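Local atomic coordinates of beta-galactosidase BgaB (Bifidobacterium adolescentis, PDB entry 5VYM), a protein that hydrolyses terminal non-reducing beta-D-galactose residues, acting best on Gal(beta1-4)Gal-containing oligosaccharides, this chain being its trimerisation domain. Residues A3-S15 and F42-L54. Residues are numbered along the deposited sequence; the frame is centred on the assembly and turned at random.
Sequences AHSDTAILFSAES and FLDAGSRADIVPL
S5 and D50 tie the loop before strand 7-11 to strand 50-53. D50 OD2 takes the backbone N-H of S5 on its syn side at 3.1 Å, with the donor 33° out of the carboxylate plane. The same oxygen also accepts from Y61, and D50 OD1 is held by R48 NH1 at 2.7 Å in a salt bridge, in the guanidinium plane. Both oxygens of D50 are therefore engaged, which should help to fix the rotation of the carboxylate. With chi1 at 169°, S5 OG swings beside its own carbonyl carbon and reaches R48 O at 2.7 Å, in the carbonyl plane and on a lone pair. It also accepts from T7 N, closing an ST turn. The ring plane of H4 stands nearly perpendicular to the D50 carboxylate, 82° apart.

T7 CG2 sits over one face of the F42 ring, 4.0 Å from its centroid, in a CH-pi contact at the end of helix 31-44. T7 CB rests against A49 CB. I9 shares this side of the sheet: CG1 touches A49 CB, and V35 and W38 of helix 31-44 pack on it. A8, L10 and V52 point to the other face, where A8 CB meets V52 CG2. At the far end L10 CD1 meets L54 CD1 at 3.6 Å, the two side chains crossing at about a right angle.

Strands 7-11 and 50-53 run parallel in register, A8 beside D50 through F11 beside P53, and L54 N extends the bonding to F11 O. The beta-alpha-beta crossover between them runs through helices 13-20 and 31-44; I51 also packs on the latter. Strand 50-53 is outermost within this chain in the four-stranded parallel sheet, whose 2-1-3-4 order is flavodoxin-like, consistent with the glutaminase I clan.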
loop_
_atom_site.group_PDB
_atom_site.type_symbol
_atom_site.label_atom_id
_atom_site.label_comp_id
_atom_site.label_asym_id
_atom_site.label_seq_id
_atom_site.Cartn_x
_atom_site.Cartn_y
_atom_site.Cartn_z
ATOM N N ALA B 3 -17.794 12.951 -19.782
ATOM C CA ALA B 3 -17.516 13.344 -21.157
ATOM C C ALA B 3 -16.139 13.992 -21.274
ATOM O O ALA B 3 -15.898 14.798 -22.174
ATOM C CB ALA B 3 -18.596 14.287 -21.666
ATOM N N HIS B 4 -15.239 13.635 -20.360
ATOM C CA HIS B 4 -13.881 14.150 -20.332
ATOM C C HIS B 4 -12.907 13.085 -20.837
ATOM O O HIS B 4 -13.306 12.047 -21.376
ATOM C CB HIS B 4 -13.525 14.626 -18.919
ATOM C CG HIS B 4 -13.813 13.620 -17.846
ATOM N ND1 HIS B 4 -13.158 12.410 -17.761
ATOM C CD2 HIS B 4 -14.682 13.650 -16.807
ATOM C CE1 HIS B 4 -13.613 11.737 -16.719
ATOM N NE2 HIS B 4 -14.538 12.467 -16.123
ATOM N N SER B 5 -11.616 13.350 -20.663
ATOM C CA SER B 5 -10.576 12.441 -21.114
ATOM C C SER B 5 -10.436 11.257 -20.158
ATOM O O SER B 5 -10.947 11.259 -19.035
ATOM C CB SER B 5 -9.243 13.179 -21.241
ATOM O OG SER B 5 -8.171 12.268 -21.433
ATOM N N ASP B 6 -9.727 10.226 -20.624
ATOM C CA ASP B 6 -9.411 9.085 -19.774
ATOM C C ASP B 6 -8.273 9.377 -18.807
ATOM O O ASP B 6 -8.174 8.713 -17.770
ATOM C CB ASP B 6 -9.042 7.867 -20.624
ATOM C CG ASP B 6 -10.247 7.215 -21.270
ATOM O OD1 ASP B 6 -11.368 7.378 -20.745
ATOM O OD2 ASP B 6 -10.070 6.530 -22.299
ATOM N N THR B 7 -7.423 10.353 -19.119
ATOM C CA THR B 7 -6.221 10.637 -18.348
ATOM C C THR B 7 -6.309 12.032 -17.748
ATOM O O THR B 7 -6.689 12.986 -18.434
ATOM C CB THR B 7 -4.971 10.524 -19.225
ATOM O OG1 THR B 7 -4.952 9.246 -19.872
ATOM C CG2 THR B 7 -3.711 10.682 -18.381
ATOM N N ALA B 8 -5.952 12.144 -16.472
ATOM C CA ALA B 8 -5.888 13.421 -15.776
ATOM C C ALA B 8 -4.472 13.638 -15.265
ATOM O O ALA B 8 -3.917 12.780 -14.572
ATOM C CB ALA B 8 -6.881 13.472 -14.611
ATOM N N ILE B 9 -3.887 14.775 -15.622
ATOM C CA ILE B 9 -2.606 15.198 -15.070
ATOM C C ILE B 9 -2.893 16.101 -13.880
ATOM O O ILE B 9 -3.496 17.168 -14.032
ATOM C CB ILE B 9 -1.754 15.916 -16.125
ATOM C CG1 ILE B 9 -1.518 14.996 -17.323
ATOM C CG2 ILE B 9 -0.433 16.373 -15.523
ATOM C CD1 ILE B 9 -0.772 15.650 -18.458
ATOM N N LEU B 10 -2.478 15.669 -12.693
ATOM C CA LEU B 10 -2.835 16.369 -11.469
ATOM C C LEU B 10 -1.908 17.550 -11.227
ATOM O O LEU B 10 -0.690 17.453 -11.405
ATOM C CB LEU B 10 -2.791 15.419 -10.275
ATOM C CG LEU B 10 -3.662 14.168 -10.391
ATOM C CD1 LEU B 10 -3.733 13.461 -9.050
ATOM C CD2 LEU B 10 -5.055 14.513 -10.902
ATOM N N PHE B 11 -2.496 18.671 -10.815
ATOM C CA PHE B 11 -1.761 19.894 -10.521
ATOM C C PHE B 11 -1.867 20.209 -9.035
ATOM O O PHE B 11 -2.973 20.298 -8.491
ATOM C CB PHE B 11 -2.287 21.067 -11.350
ATOM C CG PHE B 11 -1.736 22.397 -10.929
ATOM C CD1 PHE B 11 -0.394 22.692 -11.108
ATOM C CD2 PHE B 11 -2.558 23.352 -10.355
ATOM C CE1 PHE B 11 0.120 23.916 -10.719
ATOM C CE2 PHE B 11 -2.052 24.580 -9.965
ATOM C CZ PHE B 11 -0.710 24.861 -10.147
ATOM N N SER B 12 -0.717 20.382 -8.388
ATOM C CA SER B 12 -0.632 20.708 -6.969
ATOM C C SER B 12 -0.047 22.108 -6.833
ATOM O O SER B 12 1.134 22.322 -7.124
ATOM C CB SER B 12 0.220 19.686 -6.223
ATOM O OG SER B 12 0.542 20.147 -4.923
ATOM N N ALA B 13 -0.875 23.057 -6.390
ATOM C CA ALA B 13 -0.399 24.424 -6.202
ATOM C C ALA B 13 0.709 24.484 -5.159
ATOM O O ALA B 13 1.688 25.224 -5.323
ATOM C CB ALA B 13 -1.559 25.337 -5.807
ATOM N N GLU B 14 0.576 23.710 -4.079
ATOM C CA GLU B 14 1.617 23.683 -3.058
ATOM C C GLU B 14 2.938 23.186 -3.631
ATOM O O GLU B 14 4.007 23.691 -3.273
ATOM C CB GLU B 14 1.177 22.810 -1.879
ATOM C CG GLU B 14 -0.029 23.340 -1.113
ATOM C CD GLU B 14 -1.352 22.888 -1.704
ATOM O OE1 GLU B 14 -2.348 22.824 -0.952
ATOM O OE2 GLU B 14 -1.398 22.589 -2.916
ATOM N N SER B 15 2.884 22.199 -4.530
ATOM C CA SER B 15 4.107 21.714 -5.164
ATOM C C SER B 15 4.734 22.791 -6.042
ATOM O O SER B 15 5.964 22.895 -6.125
ATOM C CB SER B 15 3.817 20.454 -5.980
ATOM O OG SER B 15 3.314 19.419 -5.153
ATOM N N PHE B 42 0.880 13.771 -24.082
ATOM C CA PHE B 42 -0.394 13.089 -24.288
ATOM C C PHE B 42 -1.124 13.641 -25.504
ATOM O O PHE B 42 -1.801 12.894 -26.221
ATOM C CB PHE B 42 -1.266 13.206 -23.039
ATOM C CG PHE B 42 -1.071 12.083 -22.057
ATOM C CD1 PHE B 42 -1.713 10.868 -22.240
ATOM C CD2 PHE B 42 -0.254 12.242 -20.949
ATOM C CE1 PHE B 42 -1.538 9.833 -21.341
ATOM C CE2 PHE B 42 -0.075 11.212 -20.047
ATOM C CZ PHE B 42 -0.717 10.005 -20.244
ATOM N N LEU B 43 -0.995 14.944 -25.755
ATOM C CA LEU B 43 -1.620 15.538 -26.931
ATOM C C LEU B 43 -0.966 15.030 -28.211
ATOM O O LEU B 43 -1.657 14.662 -29.167
ATOM C CB LEU B 43 -1.541 17.063 -26.847
ATOM C CG LEU B 43 -2.279 17.851 -27.927
ATOM C CD1 LEU B 43 -3.777 17.612 -27.826
ATOM C CD2 LEU B 43 -1.960 19.332 -27.815
ATOM N N ASP B 44 0.370 14.995 -28.244
ATOM C CA ASP B 44 1.079 14.545 -29.437
ATOM C C ASP B 44 0.873 13.062 -29.716
ATOM O O ASP B 44 1.061 12.630 -30.859
ATOM C CB ASP B 44 2.575 14.840 -29.309
ATOM C CG ASP B 44 2.888 16.324 -29.370
ATOM O OD1 ASP B 44 1.940 17.134 -29.456
ATOM O OD2 ASP B 44 4.085 16.682 -29.334
ATOM N N ALA B 45 0.495 12.277 -28.711
ATOM C CA ALA B 45 0.271 10.849 -28.884
ATOM C C ALA B 45 -1.164 10.519 -29.277
ATOM O O ALA B 45 -1.520 9.339 -29.341
ATOM C CB ALA B 45 0.645 10.097 -27.605
ATOM N N GLY B 46 -1.993 11.528 -29.537
ATOM C CA GLY B 46 -3.361 11.300 -29.953
ATOM C C GLY B 46 -4.343 11.012 -28.840
ATOM O O GLY B 46 -5.499 10.681 -29.130
ATOM N N SER B 47 -3.927 11.126 -27.577
ATOM C CA SER B 47 -4.794 10.876 -26.421
ATOM C C SER B 47 -4.643 12.059 -25.468
ATOM O O SER B 47 -3.946 11.969 -24.455
ATOM C CB SER B 47 -4.446 9.550 -25.748
ATOM O OG SER B 47 -4.640 8.462 -26.635
ATOM N N ARG B 48 -5.301 13.168 -25.802
ATOM C CA ARG B 48 -5.189 14.379 -25.000
ATOM C C ARG B 48 -5.702 14.140 -23.586
ATOM O O ARG B 48 -6.803 13.618 -23.389
ATOM C CB ARG B 48 -5.966 15.522 -25.649
ATOM C CG ARG B 48 -5.897 16.823 -24.864
ATOM C CD ARG B 48 -7.024 17.772 -25.236
ATOM N NE ARG B 48 -6.978 18.998 -24.442
ATOM C CZ ARG B 48 -7.512 19.125 -23.232
ATOM N NH1 ARG B 48 -8.138 18.099 -22.668
ATOM N NH2 ARG B 48 -7.420 20.278 -22.582
ATOM N N ALA B 49 -4.898 14.531 -22.603
ATOM C CA ALA B 49 -5.251 14.408 -21.199
ATOM C C ALA B 49 -5.713 15.752 -20.651
ATOM O O ALA B 49 -5.330 16.813 -21.150
ATOM C CB ALA B 49 -4.063 13.897 -20.381
ATOM N N ASP B 50 -6.551 15.695 -19.621
ATOM C CA ASP B 50 -6.983 16.887 -18.912
ATOM C C ASP B 50 -6.004 17.212 -17.794
ATOM O O ASP B 50 -5.323 16.332 -17.262
ATOM C CB ASP B 50 -8.385 16.704 -18.327
ATOM C CG ASP B 50 -9.424 16.393 -19.383
ATOM O OD1 ASP B 50 -9.278 16.874 -20.526
ATOM O OD2 ASP B 50 -10.391 15.670 -19.065
ATOM N N ILE B 51 -5.934 18.492 -17.443
ATOM C CA ILE B 51 -5.192 18.945 -16.274
ATOM C C ILE B 51 -6.204 19.258 -15.183
ATOM O O ILE B 51 -7.043 20.153 -15.340
ATOM C CB ILE B 51 -4.316 20.164 -16.596
ATOM C CG1 ILE B 51 -3.286 19.803 -17.670
ATOM C CG2 ILE B 51 -3.626 20.664 -15.336
ATOM C CD1 ILE B 51 -2.404 20.957 -18.083
ATOM N N VAL B 52 -6.138 18.514 -14.083
ATOM C CA VAL B 52 -7.115 18.591 -13.005
ATOM C C VAL B 52 -6.378 18.956 -11.728
ATOM O O VAL B 52 -5.334 18.367 -11.439
ATOM C CB VAL B 52 -7.886 17.271 -12.819
ATOM C CG1 VAL B 52 -8.885 17.391 -11.679
ATOM C CG2 VAL B 52 -8.583 16.880 -14.113
ATOM N N PRO B 53 -6.863 19.920 -10.944
ATOM C CA PRO B 53 -6.245 20.189 -9.642
ATOM C C PRO B 53 -6.289 18.959 -8.747
ATOM O O PRO B 53 -7.235 18.169 -8.785
ATOM C CB PRO B 53 -7.097 21.329 -9.073
ATOM C CG PRO B 53 -7.683 21.994 -10.271
ATOM C CD PRO B 53 -7.912 20.900 -11.275
ATOM N N LEU B 54 -5.242 18.813 -7.932
ATOM C CA LEU B 54 -5.117 17.637 -7.076
ATOM C C LEU B 54 -6.293 17.516 -6.115
ATOM O O LEU B 54 -6.747 16.405 -5.813
ATOM C CB LEU B 54 -3.793 17.697 -6.313
ATOM C CG LEU B 54 -3.487 16.588 -5.307
ATOM C CD1 LEU B 54 -3.610 15.226 -5.956
ATOM C CD2 LEU B 54 -2.096 16.771 -4.718
#